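Side-chain contacts in LipS lipolytic enzyme (Unidentified, PDB 4FBL), which probably hydrolyses ester bonds of lipids, as a thermostable lipolytic enzyme with the alpha/beta-hydrolase fold: residues C[85-90]-C[105-110]; C[113-116]-C[121-124]; C[209-214]-C[237-242]. All blocks are in the same frame, centred on the assembly; numbering follows the deposited sequence.

Contact 1: C[85-90]-C[105-110]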
loop_
_atom_site.group_PDB
_atom_site.type_symbol
_atom_site.label_atom_id
_atom_site.label_comp_id
_atom_site.label_asym_id
_atom_site.label_seq_id
_atom_site.Cartn_x
_atom_site.Cartn_y
_atom_site.Cartn_z
ATOM N N ARG C 85 22.383 3.882 -3.966
ATOM C CA ARG C 85 22.035 4.612 -2.761
ATOM C C ARG C 85 20.600 5.130 -3.067
ATOM O O ARG C 85 20.414 5.962 -3.960
ATOM C CB ARG C 85 22.993 5.803 -2.521
ATOM C CG ARG C 85 22.692 6.504 -1.172
ATOM C CD ARG C 85 23.700 7.718 -0.943
ATOM N NE ARG C 85 23.704 8.606 -2.108
ATOM C CZ ARG C 85 22.791 9.531 -2.363
ATOM N NH1 ARG C 85 21.695 9.691 -1.605
ATOM N NH2 ARG C 85 22.982 10.283 -3.405
ATOM N N LEU C 86 19.594 4.649 -2.328
ATOM C CA LEU C 86 18.214 5.163 -2.660
ATOM C C LEU C 86 18.080 6.665 -2.411
ATOM O O LEU C 86 18.763 7.223 -1.554
ATOM C CB LEU C 86 17.145 4.418 -1.897
ATOM C CG LEU C 86 17.178 2.932 -2.213
ATOM C CD1 LEU C 86 16.137 2.112 -1.353
ATOM C CD2 LEU C 86 17.057 2.635 -3.757
ATOM N N THR C 87 17.224 7.331 -3.182
ATOM C CA THR C 87 16.921 8.742 -2.999
ATOM C C THR C 87 16.626 9.088 -1.528
ATOM O O THR C 87 15.850 8.387 -0.854
ATOM C CB THR C 87 15.669 9.103 -3.872
ATOM O OG1 THR C 87 15.932 8.649 -5.229
ATOM C CG2 THR C 87 15.343 10.692 -3.819
ATOM N N GLY C 88 17.213 10.182 -1.026
ATOM C CA GLY C 88 16.938 10.567 0.334
ATOM C C GLY C 88 17.630 9.785 1.408
ATOM O O GLY C 88 17.450 10.102 2.614
ATOM N N HIS C 89 18.401 8.730 1.017
ATOM C CA HIS C 89 19.126 7.881 2.002
ATOM C C HIS C 89 20.655 8.182 2.053
ATOM O O HIS C 89 21.277 8.643 1.017
ATOM C CB HIS C 89 18.907 6.371 1.778
ATOM C CG HIS C 89 17.492 5.963 1.905
ATOM N ND1 HIS C 89 17.036 5.148 2.916
ATOM C CD2 HIS C 89 16.401 6.349 1.211
ATOM C CE1 HIS C 89 15.729 5.000 2.806
ATOM N NE2 HIS C 89 15.329 5.689 1.769
ATOM N N GLY C 90 21.237 7.919 3.232
ATOM C CA GLY C 90 22.671 8.248 3.516
ATOM C C GLY C 90 23.024 9.731 3.289
ATOM O O GLY C 90 24.182 10.044 2.933
ATOM N N THR C 105 11.431 3.327 -6.836
ATOM C CA THR C 105 11.268 2.377 -7.938
ATOM C C THR C 105 12.039 2.917 -9.170
ATOM O O THR C 105 12.601 2.132 -9.973
ATOM C CB THR C 105 9.773 2.127 -8.284
ATOM O OG1 THR C 105 9.025 3.368 -8.342
ATOM C CG2 THR C 105 9.150 1.179 -7.283
ATOM N N ALA C 106 12.041 4.241 -9.362
ATOM C CA ALA C 106 12.862 4.817 -10.432
ATOM C C ALA C 106 14.360 4.578 -10.170
ATOM O O ALA C 106 15.145 4.403 -11.156
ATOM C CB ALA C 106 12.574 6.359 -10.681
ATOM N N ASP C 107 14.783 4.526 -8.894
ATOM C CA ASP C 107 16.188 4.224 -8.640
ATOM C C ASP C 107 16.520 2.793 -9.091
ATOM O O ASP C 107 17.612 2.553 -9.644
ATOM C CB ASP C 107 16.594 4.355 -7.176
ATOM C CG ASP C 107 16.495 5.807 -6.650
ATOM O OD1 ASP C 107 16.874 6.740 -7.358
ATOM O OD2 ASP C 107 15.988 5.992 -5.545
ATOM N N ILE C 108 15.620 1.864 -8.816
ATOM C CA ILE C 108 15.803 0.445 -9.206
ATOM C C ILE C 108 15.785 0.294 -10.727
ATOM O O ILE C 108 16.617 -0.397 -11.263
ATOM C CB ILE C 108 14.726 -0.373 -8.637
ATOM C CG1 ILE C 108 14.777 -0.250 -7.094
ATOM C CG2 ILE C 108 14.836 -1.868 -9.104
ATOM C CD1 ILE C 108 16.221 -0.563 -6.343
ATOM N N VAL C 109 14.896 1.032 -11.418
ATOM C CA VAL C 109 14.857 1.085 -12.857
ATOM C C VAL C 109 16.182 1.619 -13.437
ATOM O O VAL C 109 16.717 1.005 -14.310
ATOM C CB VAL C 109 13.648 1.926 -13.358
ATOM C CG1 VAL C 109 13.729 2.030 -14.860
ATOM C CG2 VAL C 109 12.361 1.126 -13.047
ATOM N N ALA C 110 16.727 2.728 -12.941
ATOM C CA ALA C 110 18.014 3.216 -13.455
ATOM C C ALA C 110 19.176 2.231 -13.168
ATOM O O ALA C 110 20.099 2.133 -13.980
ATOM C CB ALA C 110 18.387 4.598 -12.823
#

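Contact 2: C[113-116]-C[121-124]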
loop_
_atom_site.group_PDB
_atom_site.type_symbol
_atom_site.label_atom_id
_atom_site.label_comp_id
_atom_site.label_asym_id
_atom_site.label_seq_id
_atom_site.Cartn_x
_atom_site.Cartn_y
_atom_site.Cartn_z
ATOM N N ARG C 113 18.841 -0.334 -15.734
ATOM C CA ARG C 113 19.328 0.147 -17.038
ATOM C C ARG C 113 20.865 0.159 -17.102
ATOM O O ARG C 113 21.435 -0.142 -18.146
ATOM C CB ARG C 113 18.725 1.512 -17.373
ATOM C CG ARG C 113 17.188 1.316 -17.585
ATOM C CD ARG C 113 16.403 2.611 -17.731
ATOM N NE ARG C 113 15.037 2.347 -18.190
ATOM C CZ ARG C 113 14.038 3.234 -18.184
ATOM N NH1 ARG C 113 14.237 4.465 -17.698
ATOM N NH2 ARG C 113 12.828 2.880 -18.639
ATOM N N TRP C 114 21.522 0.483 -15.994
ATOM C CA TRP C 114 22.995 0.556 -15.933
ATOM C C TRP C 114 23.576 -0.863 -16.120
ATOM O O TRP C 114 24.574 -1.047 -16.865
ATOM C CB TRP C 114 23.422 1.179 -14.598
ATOM C CG TRP C 114 24.899 1.314 -14.379
ATOM C CD1 TRP C 114 25.666 2.416 -14.634
ATOM C CD2 TRP C 114 25.805 0.312 -13.815
ATOM N NE1 TRP C 114 26.994 2.166 -14.270
ATOM C CE2 TRP C 114 27.109 0.889 -13.782
ATOM C CE3 TRP C 114 25.641 -1.032 -13.365
ATOM C CZ2 TRP C 114 28.241 0.195 -13.259
ATOM C CZ3 TRP C 114 26.775 -1.753 -12.881
ATOM C CH2 TRP C 114 28.067 -1.135 -12.839
ATOM N N LEU C 115 22.927 -1.848 -15.479
ATOM C CA LEU C 115 23.346 -3.244 -15.589
ATOM C C LEU C 115 23.097 -3.767 -16.986
ATOM O O LEU C 115 23.919 -4.460 -17.482
ATOM C CB LEU C 115 22.604 -4.141 -14.584
ATOM C CG LEU C 115 22.951 -3.989 -13.150
ATOM C CD1 LEU C 115 22.004 -4.779 -12.267
ATOM C CD2 LEU C 115 24.376 -4.383 -12.795
ATOM N N GLU C 116 22.001 -3.409 -17.620
ATOM C CA GLU C 116 21.699 -3.904 -18.952
ATOM C C GLU C 116 22.655 -3.351 -20.024
ATOM O O GLU C 116 22.955 -4.020 -20.963
ATOM C CB GLU C 116 20.268 -3.586 -19.347
ATOM C CG GLU C 116 19.313 -4.583 -18.861
ATOM C CD GLU C 116 17.971 -3.942 -18.592
ATOM O OE1 GLU C 116 17.148 -4.579 -17.922
ATOM O OE2 GLU C 116 17.724 -2.795 -19.009
ATOM N N VAL C 121 22.675 -10.983 -18.454
ATOM C CA VAL C 121 21.876 -11.755 -17.465
ATOM C C VAL C 121 21.836 -10.892 -16.201
ATOM O O VAL C 121 22.869 -10.357 -15.833
ATOM C CB VAL C 121 22.651 -13.077 -17.111
ATOM C CG1 VAL C 121 21.824 -14.023 -16.263
ATOM C CG2 VAL C 121 23.072 -13.733 -18.388
ATOM N N LEU C 122 20.665 -10.790 -15.541
ATOM C CA LEU C 122 20.577 -9.992 -14.333
ATOM C C LEU C 122 20.040 -10.793 -13.204
ATOM O O LEU C 122 19.149 -11.581 -13.408
ATOM C CB LEU C 122 19.601 -8.839 -14.612
ATOM C CG LEU C 122 20.162 -7.560 -15.273
ATOM C CD1 LEU C 122 20.805 -7.611 -16.674
ATOM C CD2 LEU C 122 19.107 -6.384 -15.143
ATOM N N PHE C 123 20.554 -10.559 -11.987
ATOM C CA PHE C 123 19.895 -11.034 -10.753
ATOM C C PHE C 123 19.590 -9.831 -9.840
ATOM O O PHE C 123 20.223 -8.802 -9.967
ATOM C CB PHE C 123 20.779 -12.026 -9.965
ATOM C CG PHE C 123 21.028 -13.332 -10.696
ATOM C CD1 PHE C 123 21.924 -13.362 -11.791
ATOM C CD2 PHE C 123 20.335 -14.515 -10.344
ATOM C CE1 PHE C 123 22.184 -14.501 -12.491
ATOM C CE2 PHE C 123 20.588 -15.716 -11.095
ATOM C CZ PHE C 123 21.560 -15.653 -12.163
ATOM N N MET C 124 18.716 -10.021 -8.844
ATOM C CA MET C 124 18.512 -8.935 -7.912
ATOM C C MET C 124 18.308 -9.554 -6.547
ATOM O O MET C 124 17.742 -10.635 -6.397
ATOM C CB MET C 124 17.310 -8.035 -8.375
ATOM C CG MET C 124 17.085 -6.883 -7.280
ATOM S SD MET C 124 15.873 -5.739 -7.987
ATOM C CE MET C 124 15.738 -4.619 -6.550
#

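Contact 3: C[209-214]-C[237-242]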
loop_
_atom_site.group_PDB
_atom_site.type_symbol
_atom_site.label_atom_id
_atom_site.label_comp_id
_atom_site.label_asym_id
_atom_site.label_seq_id
_atom_site.Cartn_x
_atom_site.Cartn_y
_atom_site.Cartn_z
ATOM N N VAL C 209 2.305 -3.216 -3.267
ATOM C CA VAL C 209 2.398 -3.406 -4.709
ATOM C C VAL C 209 3.135 -4.725 -4.958
ATOM O O VAL C 209 2.677 -5.568 -5.745
ATOM C CB VAL C 209 3.027 -2.211 -5.435
ATOM C CG1 VAL C 209 3.364 -2.595 -6.944
ATOM C CG2 VAL C 209 2.049 -0.982 -5.355
ATOM N N ALA C 210 4.224 -4.970 -4.211
ATOM C CA ALA C 210 4.979 -6.241 -4.366
ATOM C C ALA C 210 4.178 -7.424 -4.060
ATOM O O ALA C 210 4.253 -8.461 -4.825
ATOM C CB ALA C 210 6.291 -6.268 -3.453
ATOM N N GLU C 211 3.501 -7.381 -2.891
ATOM C CA GLU C 211 2.612 -8.468 -2.573
ATOM C C GLU C 211 1.594 -8.771 -3.714
ATOM O O GLU C 211 1.315 -9.943 -4.016
ATOM C CB GLU C 211 1.831 -8.195 -1.278
ATOM C CG GLU C 211 1.115 -9.526 -0.862
ATOM C CD GLU C 211 0.285 -9.400 0.497
ATOM O OE1 GLU C 211 0.410 -8.414 1.199
ATOM O OE2 GLU C 211 -0.461 -10.314 0.869
ATOM N N MET C 212 0.960 -7.739 -4.256
ATOM C CA MET C 212 -0.061 -7.946 -5.312
ATOM C C MET C 212 0.540 -8.500 -6.669
ATOM O O MET C 212 -0.132 -9.238 -7.420
ATOM C CB MET C 212 -0.777 -6.610 -5.567
ATOM C CG MET C 212 -2.195 -6.821 -6.252
ATOM S SD MET C 212 -3.134 -5.321 -6.511
ATOM C CE MET C 212 -3.065 -4.578 -4.814
ATOM N N LEU C 213 1.819 -8.166 -6.952
ATOM C CA LEU C 213 2.558 -8.764 -8.079
ATOM C C LEU C 213 3.053 -10.228 -7.955
ATOM O O LEU C 213 3.441 -10.840 -8.965
ATOM C CB LEU C 213 3.772 -7.916 -8.351
ATOM C CG LEU C 213 3.492 -6.561 -8.923
ATOM C CD1 LEU C 213 4.799 -5.664 -9.023
ATOM C CD2 LEU C 213 2.932 -6.705 -10.345
ATOM N N LEU C 214 3.056 -10.799 -6.754
ATOM C CA LEU C 214 3.621 -12.084 -6.544
ATOM C C LEU C 214 3.307 -13.156 -7.633
ATOM O O LEU C 214 4.212 -13.835 -8.061
ATOM C CB LEU C 214 3.243 -12.593 -5.158
ATOM C CG LEU C 214 4.058 -12.082 -3.941
ATOM C CD1 LEU C 214 3.389 -12.420 -2.559
ATOM C CD2 LEU C 214 5.476 -12.604 -3.944
ATOM N N GLY C 237 8.481 -14.557 4.571
ATOM C CA GLY C 237 9.142 -15.552 3.700
ATOM C C GLY C 237 8.144 -16.588 3.184
ATOM O O GLY C 237 8.205 -17.005 1.992
ATOM N N GLU C 238 7.209 -17.027 4.061
ATOM C CA GLU C 238 6.171 -18.013 3.643
ATOM C C GLU C 238 5.209 -17.430 2.622
ATOM O O GLU C 238 4.858 -18.085 1.638
ATOM C CB GLU C 238 5.436 -18.625 4.863
ATOM C CG GLU C 238 6.442 -19.481 5.687
ATOM C CD GLU C 238 6.017 -19.813 7.117
ATOM O OE1 GLU C 238 6.126 -21.030 7.443
ATOM O OE2 GLU C 238 5.640 -18.898 7.916
ATOM N N LEU C 239 4.857 -16.171 2.862
ATOM C CA LEU C 239 3.990 -15.403 2.026
ATOM C C LEU C 239 4.524 -15.391 0.589
ATOM O O LEU C 239 3.799 -15.696 -0.380
ATOM C CB LEU C 239 3.999 -13.947 2.563
ATOM C CG LEU C 239 2.811 -12.970 2.505
ATOM C CD1 LEU C 239 3.050 -11.610 1.840
ATOM C CD2 LEU C 239 1.371 -13.609 2.114
ATOM N N ILE C 240 5.805 -15.003 0.455
ATOM C CA ILE C 240 6.463 -15.057 -0.837
ATOM C C ILE C 240 6.550 -16.487 -1.407
ATOM O O ILE C 240 6.258 -16.726 -2.582
ATOM C CB ILE C 240 7.878 -14.428 -0.721
ATOM C CG1 ILE C 240 7.701 -12.965 -0.226
ATOM C CG2 ILE C 240 8.636 -14.490 -2.080
ATOM C CD1 ILE C 240 9.000 -12.312 0.230
ATOM N N TYR C 241 6.977 -17.436 -0.597
ATOM C CA TYR C 241 7.174 -18.777 -1.122
ATOM C C TYR C 241 5.848 -19.292 -1.705
ATOM O O TYR C 241 5.795 -19.847 -2.806
ATOM C CB TYR C 241 7.711 -19.682 -0.011
ATOM C CG TYR C 241 7.985 -21.122 -0.487
ATOM C CD1 TYR C 241 9.243 -21.469 -0.991
ATOM C CD2 TYR C 241 6.942 -22.122 -0.471
ATOM C CE1 TYR C 241 9.530 -22.772 -1.417
ATOM C CE2 TYR C 241 7.205 -23.436 -0.946
ATOM C CZ TYR C 241 8.507 -23.750 -1.396
ATOM O OH TYR C 241 8.846 -25.015 -1.878
ATOM N N ASN C 242 4.765 -19.055 -0.975
ATOM C CA ASN C 242 3.465 -19.591 -1.356
ATOM C C ASN C 242 2.782 -18.791 -2.472
ATOM O O ASN C 242 1.938 -19.338 -3.111
ATOM C CB ASN C 242 2.516 -19.586 -0.131
ATOM C CG ASN C 242 2.904 -20.572 0.937
ATOM O OD1 ASN C 242 3.397 -21.697 0.665
ATOM N ND2 ASN C 242 2.633 -20.175 2.193
#

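Contact 1: C[85-90]-C[105-110]
Thr87 and Asp107 form a polar clasp between the loop that follows strand 80-83 and helix 101-118, with a small apolar patch of Leu86 and Ile108 beneath it. One carboxylate oxygen of Asp107 takes both donors of Thr87. The backbone Thr87 N reaches Asp107 OD2 at 3.0 Å in an almost straight bond (173°), arriving from above the carboxylate plane. The hydroxyl comes in differently: Thr87 OG1 donates to Asp107 OD2 at 2.7 Å, meeting the syn lone pair of that oxygen. Thr87 offers both donors to one acceptor because its OG1 sits beside its own backbone N (chi1 -52°). This two-point grip should restrict rotation of the carboxylate and hold the start of the type II turn Leu86-His89 against the helix. The turn is closed by His89 N bonding to Leu86 O, and Gly88 takes its positive phi. On the buried side, Leu86 CD2 covers Asp107 CB at 3.9 Å and meets Ile108 CD1 at 4.2 Å. Around the clasp, Leu86 N is bonded to His58 NE2 and Leu86 packs on Met129, next to Ser128, the probable nucleophile. Such a loop, leaving a strand of the central sheet near the spermidine pocket and tied to a flanking helix, belongs to the active-site end of an alpha/beta-hydrolase fold.

Contact 2: C[113-116]-C[121-124]
Leu122 reaches from strand 121-127 to Leu115 and Glu116 on helix 101-118, packing the last leg of a beta-alpha-beta crossover. The crossover runs from strand 80-83 through the helix to strand 121-127, with strand 52-57 lying between the two in the sheet. The buried, well-packed part is apolar. Leu122 CD2 touches Leu115 CB at 4.2 Å, and the rest of Leu115 goes down onto the sheet, against Leu55, Thr80 and Ala82. With CG anti to its carbonyl carbon (chi1 -86°), Leu122 directs both methyls at the helix, while Phe145 touches it from a neighbouring loop. The solvent side belongs to Glu116, which is partly exposed although its atoms come just as close; its side chain crosses that of Leu122 at about a right angle. Its carboxylate lies against the leucine too, with Glu116 OE1 3.8 Å from Leu122 CD2, and the same oxygen makes a long, weak ion pair with Arg144. Between 113-116 and 121-124 the contact is van der Waals packing, without a hydrogen bond. Where the two parts join, Glu116 CG faces both methyls of Leu122, 4.0 Å from CD1 and 4.1 Å from CD2.

Contact 3: C[209-214]-C[237-242]
Glu211 on helix 200-213 and Leu214 of the same segment pack on Leu239 and Ile240 of helix 235-243. The apolar contacts come first. Leu214 splits its two methyls between neighbouring residues of the facing helix: CD2 meets Ile240 CG2 at 4.1 Å, whereas Leu214 CD1 rests 4.0 Å from the carbonyl oxygen Leu239 O and a looser 4.5 Å from Leu239 CD1. The side chains of Leu214 and Ile240 cross at about a right angle, and Ile240 continues inward to Ile223 on the sheet. A second kind of contact sets a methyl against a carboxylate. Leu239 CD1 sits over the flat end of Glu211, 3.8 Å from Glu211 CD, and Leu239 CD2 comes within 4.0 Å of Glu211 OE2. Glu211 gets there by a stretched chain, with CG anti to the backbone N (chi1 -169°). The charged interactions run to partners beyond the two helices: Glu211 OE2 forms a salt bridge with Arg156 of the second subunit, and OE1 has a long, weak ion pair with Arg156 of its own chain. Glu211 thus offers its flat carboxylate to a Leu239 methyl and its charge to Arg156 of the second subunit, which is consistent with a link across the subunit interface.

How the contacts relate
Contacts 1 and 2 both use helix 101-118, at successive levels along it, and they touch where Ile108 CG2 meets Met124 CE at 3.9 Å. Contact 3 stands apart, its centre about 22 Å from the centre of each of the others, and joins two different helices. Contact 2 is the buried one and contacts 1 and 3 are partly buried. Chemistry follows place: hydrogen bonds hold the loop in contact 1, near the spermidine pocket, whereas contacts 2 and 3 rest on leucine packing that takes in a glutamate carboxylate. In contact 3 that glutamate pairs with an arginine of the second subunit; Glu116 in contact 2 has a weak partner within its own chain.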